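PDB 4QBN: nuclease, which probably cleaves nucleic acids at phosphodiester bonds as a Mg2+-dependent phage nuclease of the VRR-NUC family. Local coordinates for residues E13-L18 with D86-H91; R23-E28 with D35-L40; V48-D53 with F77-F82. One frame throughout, in Å; residues are numbered along the deposited sequence.

In the fold
The chain is a four-stranded mixed sheet with helices on both sides; contacts 2 and 3 build the sheet while contact 1 joins two helices on one face of it. Contacts 1 and 2 have centres about 16 Å apart and meet where F15 CD2 lies 3.6 Å from V38 CG2. Contacts 1 and 3, centres about 13 Å apart, meet where L88 CD1 of contact 1 lies 3.5 Å from F77 CG of contact 3. Contacts 2 and 3 join where D35 OD2 lies 2.8 Å from V50 N. D35, E49 and K51 fit the PD-(D/E)XK nuclease signature; the side chains of D35 and E49 each lie about 5 Å from a bound sulfate, probably from the crystallisation liquor, consistent with an active site here.

Contact 1: residues E13-L18 with D86-H91; sequences ERFEAL and DKLIEH
The first and last helices of this VRR-NUC alpha/beta fold, 3-17 and 82-92, pack together on one face of the mixed sheet, their ends running 26° from parallel. The segment axes come no closer than 11.4 Å, a wide spacing that suits large side chains, and I89 is the residue that fills it. I89 points at the other helix, and with CG1 anti to its carbonyl carbon sends CD1 toward R14 and F15. CD1 sits over the centre of the R14 guanidinium, 3.7 Å above its plane, and also meets R14 CB. The same methyl approaches F15 obliquely, 3.8 Å from CE1. I89 CG2 faces the tip of L18, with CD1 of that leucine 4.2 Å away. A branched apolar residue is well placed in this position, since it can touch an aromatic ring and lie on the flat, weakly hydrated face of an arginine at once.

R14 crosses D86 at about a right angle. Its chain bends twice, and chi3 is -14°, close to eclipsed, so the guanidinium folds back over I89 and turns an edge to the carboxylate. R14 NH1 reaches D86 OD1 at 2.6 Å in a salt bridge whose hydrogen bond is weak, the N-H pointing off the oxygen; the two planes stand 39° apart. D86 OD1 has a second partner, Y10 OH, which would steady the carboxylate. F15 is buried against V22 and V38 of the sheet. L88 CD2 comes to the edge of that ring, 4.3 Å from F15 CZ, and L88 itself rests on F77 and V79. Beside the salt bridge a water joins the helices, accepting from R14 NH1 at 3.1 Å and donating to D86 O at 2.7 Å.

Contact 2: residues R23-E28 with D35-L40; sequences RKLSYE and DLLVIL
Three backbone hydrogen bonds hold the two strands of this beta hairpin together. R23 and L37 form a hydrogen-bonded pair: R23 N gives to L37 O at 2.9 Å in the carbonyl plane, and L37 N returns to R23 O at 2.8 Å, nearly along the C=O axis. In the third, L25 N to D35 O at 3.2 Å, the donor stands 48° out of the carbonyl plane, at D35, which with L36 forms a classic beta bulge facing V48. A water lies between L25 O and D35 O, 2.8 Å from the latter.

K24 and L36, a non-hydrogen-bonded pair, run alongside each other, K24 CG 4.2 Å from L36 CD2; the lysine's apolar stem touches the leucine and its extended chain carries the charge outward. On the other face L25 crosses L37 obliquely, L25 CD1 3.9 Å from L37 CB.

D35 OD2 accepts from V50 N, and D35, following P34, fits the PD of a PD-(D/E)XK motif. R23 NE salt-bridges E65 of the second subunit. K24 and L36 touch Q8 of helix 3-17. Strand 36-40 pairs with 44-50, L37 packing on I45 and F47, while strand 21-27 continues the sheet antiparallel into the second subunit.

Contact 3: residues V48-D53 with F77-F82; sequences VEVKKD and FVVGSF. With SO4 (sulfate ion), chain D.
Backbone hydrogen bonds form a regular parallel ladder between strands 44-50 and 75-79, whose segments run 24° apart. E49 brackets V78: E49 N gives to F77 O at 2.9 Å, and V79 N gives to E49 O at 3.0 Å. The next rung, K51 N to V79 O at 2.8 Å, carries the pairing just beyond the strand. All three bonds are nearly straight and lie close to the C=O axes. CA-H...O contacts from V48, V50 and V78 supplement them. Another, beyond the strands, brings D53 CA 3.1 Å from G80 O: G80, lacking a side chain, lets segment 48-53 close in where a CB would collide with D53 O.

Apolar contacts fall on both faces. V79 crosses V48 and V50 obliquely, its CG2 in the crowded position between backbone N and carbonyl carbon, 4.0 Å from V48 CG1 and 4.1 Å from V50 CG2. Compact valines suit this buried sheet face, which helices 3-17 and 82-92 cover. Opposite, where E49 and V78 project, K51 bends at chi2 and chi3 and its CG meets V78 CG1 at 4.0 Å; helix 60-71 lies over this side.

Among polar contacts, E49 bends at chi2, and its OE1 accepts from D35 N. Past the strand end, S81 is the N-cap of helix 82-92, its OG bonded to Q84 N. A sulfate, probably from the crystallisation liquor, accepts from F82 N through O2 at 3.1 Å and from K83 N, where the positive end of the helix dipole would favour an anion.

Joined through helix 60-71, these strands form a beta-alpha-beta unit, and E49-V50-K51 matches the (D/E)XK half of the PD-(D/E)XK nuclease motif, consistent with a Mg2+-dependent active site.

Contact 1: residues E13-L18 with D86-H91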
loop_
_atom_site.group_PDB
_atom_site.type_symbol
_atom_site.label_atom_id
_atom_site.label_comp_id
_atom_site.label_asym_id
_atom_site.label_seq_id
_atom_site.Cartn_x
_atom_site.Cartn_y
_atom_site.Cartn_z
ATOM N N GLU A 13 -9.199 -14.575 3.387
ATOM C CA GLU A 13 -10.544 -15.038 3.002
ATOM C C GLU A 13 -11.705 -14.161 3.469
ATOM O O GLU A 13 -12.667 -13.907 2.725
ATOM C CB GLU A 13 -10.737 -16.482 3.499
ATOM C CG GLU A 13 -9.804 -17.478 2.764
ATOM C CD GLU A 13 -9.831 -18.892 3.335
ATOM O OE1 GLU A 13 -10.135 -19.062 4.555
ATOM O OE2 GLU A 13 -9.511 -19.834 2.561
ATOM N N ARG A 14 -11.624 -13.693 4.708
ATOM C CA ARG A 14 -12.636 -12.769 5.241
ATOM C C ARG A 14 -12.666 -11.460 4.466
ATOM O O ARG A 14 -13.743 -10.947 4.172
ATOM C CB ARG A 14 -12.362 -12.469 6.709
ATOM C CG ARG A 14 -12.540 -13.705 7.619
ATOM C CD ARG A 14 -13.970 -13.907 8.218
ATOM N NE ARG A 14 -14.931 -12.776 8.133
ATOM C CZ ARG A 14 -15.464 -12.102 9.168
ATOM N NH1 ARG A 14 -15.133 -12.388 10.422
ATOM N NH2 ARG A 14 -16.345 -11.126 8.949
ATOM N N PHE A 15 -11.504 -10.899 4.141
ATOM C CA PHE A 15 -11.472 -9.652 3.390
ATOM C C PHE A 15 -11.943 -9.837 1.968
ATOM O O PHE A 15 -12.608 -8.972 1.408
ATOM C CB PHE A 15 -10.047 -9.091 3.355
ATOM C CG PHE A 15 -9.515 -8.732 4.722
ATOM C CD1 PHE A 15 -10.362 -8.225 5.683
ATOM C CD2 PHE A 15 -8.143 -8.892 5.024
ATOM C CE1 PHE A 15 -9.857 -7.851 6.954
ATOM C CE2 PHE A 15 -7.645 -8.543 6.291
ATOM C CZ PHE A 15 -8.519 -8.030 7.246
ATOM N N GLU A 16 -11.564 -10.942 1.348
ATOM C CA GLU A 16 -12.039 -11.176 -0.014
ATOM C C GLU A 16 -13.560 -11.377 -0.061
ATOM O O GLU A 16 -14.200 -10.988 -1.045
ATOM C CB GLU A 16 -11.300 -12.355 -0.643
ATOM C CG GLU A 16 -9.853 -12.008 -1.016
ATOM C CD GLU A 16 -9.076 -13.228 -1.508
ATOM O OE1 GLU A 16 -9.593 -14.349 -1.315
ATOM O OE2 GLU A 16 -7.974 -13.077 -2.110
ATOM N N ALA A 17 -14.140 -11.918 1.019
ATOM C CA ALA A 17 -15.609 -12.067 1.134
ATOM C C ALA A 17 -16.370 -10.747 1.235
ATOM O O ALA A 17 -17.563 -10.698 0.970
ATOM C CB ALA A 17 -15.974 -12.962 2.334
ATOM N N LEU A 18 -15.684 -9.680 1.620
ATOM C CA LEU A 18 -16.236 -8.337 1.659
ATOM C C LEU A 18 -15.993 -7.581 0.355
ATOM O O LEU A 18 -16.287 -6.390 0.278
ATOM C CB LEU A 18 -15.564 -7.534 2.781
ATOM C CG LEU A 18 -15.810 -8.090 4.205
ATOM C CD1 LEU A 18 -14.894 -7.360 5.189
ATOM C CD2 LEU A 18 -17.262 -7.925 4.598
ATOM N N ASP A 86 -11.752 -11.343 13.375
ATOM C CA ASP A 86 -13.208 -11.127 13.489
ATOM C C ASP A 86 -13.548 -9.794 14.195
ATOM O O ASP A 86 -14.426 -9.051 13.718
ATOM C CB ASP A 86 -13.858 -12.287 14.237
ATOM C CG ASP A 86 -13.779 -13.614 13.463
ATOM O OD1 ASP A 86 -13.764 -13.606 12.196
ATOM O OD2 ASP A 86 -13.736 -14.672 14.132
ATOM N N LYS A 87 -12.826 -9.470 15.277
ATOM C CA LYS A 87 -13.067 -8.200 16.011
ATOM C C LYS A 87 -12.671 -7.008 15.218
ATOM O O LYS A 87 -13.285 -5.966 15.328
ATOM C CB LYS A 87 -12.330 -8.141 17.327
ATOM C CG LYS A 87 -12.917 -8.994 18.337
ATOM C CD LYS A 87 -12.079 -8.878 19.585
ATOM C CE LYS A 87 -12.607 -9.790 20.644
ATOM N NZ LYS A 87 -11.843 -9.663 21.917
ATOM N N LEU A 88 -11.590 -7.127 14.455
ATOM C CA LEU A 88 -11.174 -6.008 13.603
ATOM C C LEU A 88 -12.290 -5.664 12.601
ATOM O O LEU A 88 -12.666 -4.491 12.391
ATOM C CB LEU A 88 -9.862 -6.363 12.884
ATOM C CG LEU A 88 -9.451 -5.434 11.756
ATOM C CD1 LEU A 88 -9.172 -4.031 12.347
ATOM C CD2 LEU A 88 -8.206 -6.062 11.025
ATOM N N ILE A 89 -12.827 -6.681 11.935
ATOM C CA ILE A 89 -13.883 -6.396 10.987
ATOM C C ILE A 89 -15.127 -5.843 11.665
ATOM O O ILE A 89 -15.735 -4.877 11.181
ATOM C CB ILE A 89 -14.159 -7.681 10.140
ATOM C CG1 ILE A 89 -12.902 -7.935 9.281
ATOM C CG2 ILE A 89 -15.402 -7.516 9.319
ATOM C CD1 ILE A 89 -12.949 -9.354 8.614
ATOM N N GLU A 90 -15.508 -6.430 12.792
ATOM C CA GLU A 90 -16.701 -5.989 13.495
ATOM C C GLU A 90 -16.603 -4.541 13.927
ATOM O O GLU A 90 -17.578 -3.777 13.863
ATOM C CB GLU A 90 -16.948 -6.864 14.733
ATOM C CG GLU A 90 -18.236 -6.484 15.465
ATOM C CD GLU A 90 -18.490 -7.316 16.703
ATOM O OE1 GLU A 90 -17.550 -8.023 17.139
ATOM O OE2 GLU A 90 -19.635 -7.264 17.233
ATOM N N HIS A 91 -15.433 -4.155 14.383
ATOM C CA HIS A 91 -15.290 -2.835 15.011
ATOM C C HIS A 91 -14.876 -1.691 14.080
ATOM O O HIS A 91 -15.149 -0.527 14.365
ATOM C CB HIS A 91 -14.258 -2.948 16.136
ATOM C CG HIS A 91 -14.803 -3.618 17.353
ATOM N ND1 HIS A 91 -14.000 -4.039 18.389
ATOM C CD2 HIS A 91 -16.074 -3.935 17.701
ATOM C CE1 HIS A 91 -14.755 -4.597 19.325
ATOM N NE2 HIS A 91 -16.017 -4.529 18.936
HETATM O O HOH W 1 -16.350 -10.132 12.246
#

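Contact 2: residues R23-E28 with D35-L40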
loop_
_atom_site.group_PDB
_atom_site.type_symbol
_atom_site.label_atom_id
_atom_site.label_comp_id
_atom_site.label_asym_id
_atom_site.label_seq_id
_atom_site.Cartn_x
_atom_site.Cartn_y
_atom_site.Cartn_z
ATOM N N ARG A 23 -3.106 -8.229 -0.960
ATOM C CA ARG A 23 -1.766 -8.479 -1.565
ATOM C C ARG A 23 -0.744 -8.639 -0.429
ATOM O O ARG A 23 -0.859 -7.927 0.570
ATOM C CB ARG A 23 -1.312 -7.286 -2.416
ATOM C CG ARG A 23 -2.216 -7.083 -3.690
ATOM C CD ARG A 23 -1.810 -8.165 -4.663
ATOM N NE ARG A 23 -2.579 -8.114 -5.934
ATOM C CZ ARG A 23 -3.660 -8.868 -6.192
ATOM N NH1 ARG A 23 -4.160 -9.685 -5.267
ATOM N NH2 ARG A 23 -4.244 -8.787 -7.397
ATOM N N LYS A 24 0.224 -9.520 -0.629
ATOM C CA LYS A 24 1.364 -9.648 0.310
ATOM C C LYS A 24 2.429 -8.619 -0.069
ATOM O O LYS A 24 3.047 -8.685 -1.123
ATOM C CB LYS A 24 1.912 -11.057 0.306
ATOM C CG LYS A 24 0.924 -12.114 0.823
ATOM C CD LYS A 24 1.556 -13.534 0.732
ATOM C CE LYS A 24 0.533 -14.651 0.996
ATOM N NZ LYS A 24 1.154 -16.046 1.050
ATOM N N LEU A 25 2.685 -7.692 0.842
ATOM C CA LEU A 25 3.478 -6.506 0.561
ATOM C C LEU A 25 4.894 -6.679 0.945
ATOM O O LEU A 25 5.210 -7.387 1.908
ATOM C CB LEU A 25 2.873 -5.337 1.360
ATOM C CG LEU A 25 2.816 -4.003 0.717
ATOM C CD1 LEU A 25 2.095 -4.170 -0.598
ATOM C CD2 LEU A 25 2.073 -3.113 1.708
ATOM N N SER A 26 5.790 -6.027 0.210
ATOM C CA SER A 26 7.205 -5.968 0.598
ATOM C C SER A 26 7.709 -4.611 0.071
ATOM O O SER A 26 7.004 -3.938 -0.704
ATOM C CB SER A 26 7.992 -7.140 0.008
ATOM O OG SER A 26 9.175 -7.372 0.751
ATOM N N TYR A 27 8.855 -4.140 0.544
ATOM C CA TYR A 27 9.396 -2.909 0.002
ATOM C C TYR A 27 10.596 -3.267 -0.801
ATOM O O TYR A 27 11.299 -4.197 -0.425
ATOM C CB TYR A 27 9.871 -1.982 1.099
ATOM C CG TYR A 27 8.809 -1.388 1.980
ATOM C CD1 TYR A 27 7.543 -1.078 1.499
ATOM C CD2 TYR A 27 9.096 -1.114 3.312
ATOM C CE1 TYR A 27 6.574 -0.495 2.347
ATOM C CE2 TYR A 27 8.150 -0.547 4.138
ATOM C CZ TYR A 27 6.907 -0.237 3.662
ATOM O OH TYR A 27 5.962 0.362 4.492
ATOM N N GLU A 28 10.905 -2.487 -1.828
ATOM C CA GLU A 28 12.200 -2.659 -2.488
ATOM C C GLU A 28 13.273 -1.936 -1.692
ATOM O O GLU A 28 13.206 -0.710 -1.478
ATOM C CB GLU A 28 12.182 -2.141 -3.935
ATOM C CG GLU A 28 11.268 -2.910 -4.870
ATOM C CD GLU A 28 11.471 -2.525 -6.347
ATOM O OE1 GLU A 28 12.358 -1.676 -6.628
ATOM O OE2 GLU A 28 10.764 -3.090 -7.223
ATOM N N ASP A 35 2.393 -6.896 6.555
ATOM C CA ASP A 35 2.261 -8.174 5.824
ATOM C C ASP A 35 1.235 -8.108 4.706
ATOM O O ASP A 35 1.461 -8.702 3.610
ATOM C CB ASP A 35 1.873 -9.314 6.778
ATOM C CG ASP A 35 2.954 -9.605 7.773
ATOM O OD1 ASP A 35 4.121 -9.666 7.302
ATOM O OD2 ASP A 35 2.649 -9.766 8.993
ATOM N N LEU A 36 0.082 -7.468 4.968
ATOM C CA LEU A 36 -0.992 -7.452 3.968
ATOM C C LEU A 36 -1.418 -6.054 3.594
ATOM O O LEU A 36 -1.547 -5.175 4.470
ATOM C CB LEU A 36 -2.241 -8.177 4.517
ATOM C CG LEU A 36 -2.085 -9.645 4.863
ATOM C CD1 LEU A 36 -3.401 -10.178 5.434
ATOM C CD2 LEU A 36 -1.767 -10.472 3.563
ATOM N N LEU A 37 -1.632 -5.811 2.299
ATOM C CA LEU A 37 -2.348 -4.584 1.847
ATOM C C LEU A 37 -3.748 -5.071 1.503
ATOM O O LEU A 37 -3.879 -6.093 0.804
ATOM C CB LEU A 37 -1.640 -4.056 0.583
ATOM C CG LEU A 37 -2.451 -2.999 -0.199
ATOM C CD1 LEU A 37 -2.644 -1.703 0.623
ATOM C CD2 LEU A 37 -1.708 -2.748 -1.521
ATOM N N VAL A 38 -4.765 -4.369 1.999
ATOM C CA VAL A 38 -6.143 -4.795 1.827
ATOM C C VAL A 38 -6.832 -3.592 1.226
ATOM O O VAL A 38 -6.855 -2.511 1.828
ATOM C CB VAL A 38 -6.819 -5.152 3.173
ATOM C CG1 VAL A 38 -8.223 -5.658 2.949
ATOM C CG2 VAL A 38 -5.995 -6.274 3.873
ATOM N N ILE A 39 -7.405 -3.778 0.047
ATOM C CA ILE A 39 -8.134 -2.657 -0.603
ATOM C C ILE A 39 -9.603 -3.048 -0.582
ATOM O O ILE A 39 -9.961 -4.005 -1.265
ATOM C CB ILE A 39 -7.730 -2.474 -2.091
ATOM C CG1 ILE A 39 -6.203 -2.449 -2.324
ATOM C CG2 ILE A 39 -8.455 -1.201 -2.688
ATOM C CD1 ILE A 39 -5.569 -1.245 -1.923
ATOM N N LEU A 40 -10.427 -2.359 0.216
ATOM C CA LEU A 40 -11.841 -2.699 0.408
ATOM C C LEU A 40 -12.667 -1.676 -0.390
ATOM O O LEU A 40 -12.142 -0.640 -0.785
ATOM C CB LEU A 40 -12.189 -2.653 1.899
ATOM C CG LEU A 40 -11.514 -3.796 2.680
ATOM C CD1 LEU A 40 -11.508 -3.431 4.179
ATOM C CD2 LEU A 40 -12.397 -4.981 2.459
HETATM O O HOH W 2 4.004 -9.777 3.179
#

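Contact 3: residues V48-D53 with F77-F82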
loop_
_atom_site.group_PDB
_atom_site.type_symbol
_atom_site.label_atom_id
_atom_site.label_comp_id
_atom_site.label_asym_id
_atom_site.label_seq_id
_atom_site.Cartn_x
_atom_site.Cartn_y
_atom_site.Cartn_z
ATOM N N VAL A 48 -2.332 -4.540 7.158
ATOM C CA VAL A 48 -2.546 -5.489 8.263
ATOM C C VAL A 48 -1.298 -6.329 8.524
ATOM O O VAL A 48 -0.770 -6.970 7.617
ATOM C CB VAL A 48 -3.746 -6.421 7.945
ATOM C CG1 VAL A 48 -3.900 -7.464 9.091
ATOM C CG2 VAL A 48 -5.000 -5.561 7.846
ATOM N N GLU A 49 -0.833 -6.355 9.786
ATOM C CA GLU A 49 0.331 -7.131 10.124
ATOM C C GLU A 49 -0.185 -8.387 10.811
ATOM O O GLU A 49 -1.055 -8.271 11.637
ATOM C CB GLU A 49 1.205 -6.327 11.095
ATOM C CG GLU A 49 2.425 -7.123 11.549
ATOM C CD GLU A 49 3.598 -7.140 10.511
ATOM O OE1 GLU A 49 3.472 -6.511 9.430
ATOM O OE2 GLU A 49 4.628 -7.826 10.759
ATOM N N VAL A 50 0.305 -9.570 10.464
ATOM C CA VAL A 50 -0.232 -10.775 11.067
ATOM C C VAL A 50 0.814 -11.478 11.909
ATOM O O VAL A 50 1.946 -11.679 11.440
ATOM C CB VAL A 50 -0.745 -11.740 9.979
ATOM C CG1 VAL A 50 -1.284 -12.998 10.648
ATOM C CG2 VAL A 50 -1.784 -11.049 9.130
ATOM N N LYS A 51 0.462 -11.843 13.148
ATOM C CA LYS A 51 1.390 -12.528 14.042
ATOM C C LYS A 51 0.872 -13.906 14.434
ATOM O O LYS A 51 -0.288 -14.245 14.206
ATOM C CB LYS A 51 1.600 -11.709 15.318
ATOM C CG LYS A 51 2.129 -10.270 15.058
ATOM C CD LYS A 51 3.379 -10.258 14.145
ATOM C CE LYS A 51 4.548 -10.651 14.991
ATOM N NZ LYS A 51 5.940 -10.545 14.415
ATOM N N LYS A 52 1.732 -14.694 15.060
ATOM C CA LYS A 52 1.415 -16.092 15.336
ATOM C C LYS A 52 0.444 -16.300 16.500
ATOM O O LYS A 52 -0.185 -17.370 16.623
ATOM C CB LYS A 52 2.711 -16.877 15.589
ATOM C CG LYS A 52 3.376 -16.509 16.879
ATOM C CD LYS A 52 4.773 -17.109 16.980
ATOM C CE LYS A 52 5.480 -16.565 18.215
ATOM N NZ LYS A 52 4.866 -17.059 19.488
ATOM N N ASP A 53 0.398 -15.326 17.400
ATOM C CA ASP A 53 -0.507 -15.378 18.564
ATOM C C ASP A 53 -0.752 -13.986 19.123
ATOM O O ASP A 53 -0.143 -13.007 18.643
ATOM C CB ASP A 53 -0.027 -16.355 19.662
ATOM C CG ASP A 53 1.238 -15.888 20.411
ATOM O OD1 ASP A 53 1.517 -14.672 20.499
ATOM O OD2 ASP A 53 1.958 -16.767 20.946
ATOM N N PHE A 77 -3.240 -2.224 11.275
ATOM C CA PHE A 77 -3.807 -3.086 12.342
ATOM C C PHE A 77 -2.940 -4.271 12.513
ATOM O O PHE A 77 -2.324 -4.688 11.576
ATOM C CB PHE A 77 -5.195 -3.579 11.929
ATOM C CG PHE A 77 -6.144 -2.451 11.700
ATOM C CD1 PHE A 77 -6.551 -1.641 12.760
ATOM C CD2 PHE A 77 -6.597 -2.164 10.417
ATOM C CE1 PHE A 77 -7.414 -0.561 12.561
ATOM C CE2 PHE A 77 -7.489 -1.109 10.225
ATOM C CZ PHE A 77 -7.886 -0.316 11.294
ATOM N N VAL A 78 -2.882 -4.819 13.736
ATOM C CA VAL A 78 -2.083 -6.036 13.978
ATOM C C VAL A 78 -3.025 -7.114 14.490
ATOM O O VAL A 78 -3.848 -6.836 15.373
ATOM C CB VAL A 78 -1.030 -5.794 15.074
ATOM C CG1 VAL A 78 -0.214 -7.090 15.274
ATOM C CG2 VAL A 78 -0.117 -4.597 14.669
ATOM N N VAL A 79 -2.976 -8.308 13.901
ATOM C CA VAL A 79 -3.872 -9.372 14.361
ATOM C C VAL A 79 -3.071 -10.625 14.579
ATOM O O VAL A 79 -2.096 -10.866 13.910
ATOM C CB VAL A 79 -5.019 -9.649 13.368
ATOM C CG1 VAL A 79 -5.960 -8.399 13.243
ATOM C CG2 VAL A 79 -4.466 -10.078 12.032
ATOM N N GLY A 80 -3.461 -11.419 15.545
ATOM C CA GLY A 80 -2.660 -12.595 15.816
ATOM C C GLY A 80 -3.476 -13.800 16.141
ATOM O O GLY A 80 -2.978 -14.777 16.709
ATOM N N SER A 81 -4.755 -13.752 15.826
ATOM C CA SER A 81 -5.597 -14.917 16.087
ATOM C C SER A 81 -6.819 -14.741 15.237
ATOM O O SER A 81 -7.100 -13.647 14.782
ATOM C CB SER A 81 -6.030 -14.981 17.567
ATOM O OG SER A 81 -6.852 -13.831 17.857
ATOM N N PHE A 82 -7.581 -15.816 15.051
ATOM C CA PHE A 82 -8.829 -15.702 14.278
ATOM C C PHE A 82 -9.804 -14.731 14.945
ATOM O O PHE A 82 -10.553 -14.001 14.276
ATOM C CB PHE A 82 -9.532 -17.052 14.175
ATOM C CG PHE A 82 -8.926 -17.980 13.141
ATOM C CD1 PHE A 82 -7.557 -18.200 13.099
ATOM C CD2 PHE A 82 -9.731 -18.645 12.227
ATOM C CE1 PHE A 82 -6.982 -19.086 12.158
ATOM C CE2 PHE A 82 -9.161 -19.521 11.278
ATOM C CZ PHE A 82 -7.783 -19.728 11.252
HETATM S S SO4 D . -8.119 -18.160 18.051
HETATM O O1 SO4 D . -7.444 -18.213 19.355
HETATM O O2 SO4 D . -7.072 -18.230 16.974
HETATM O O3 SO4 D . -9.115 -19.222 17.895
HETATM O O4 SO4 D . -8.929 -16.948 18.009
#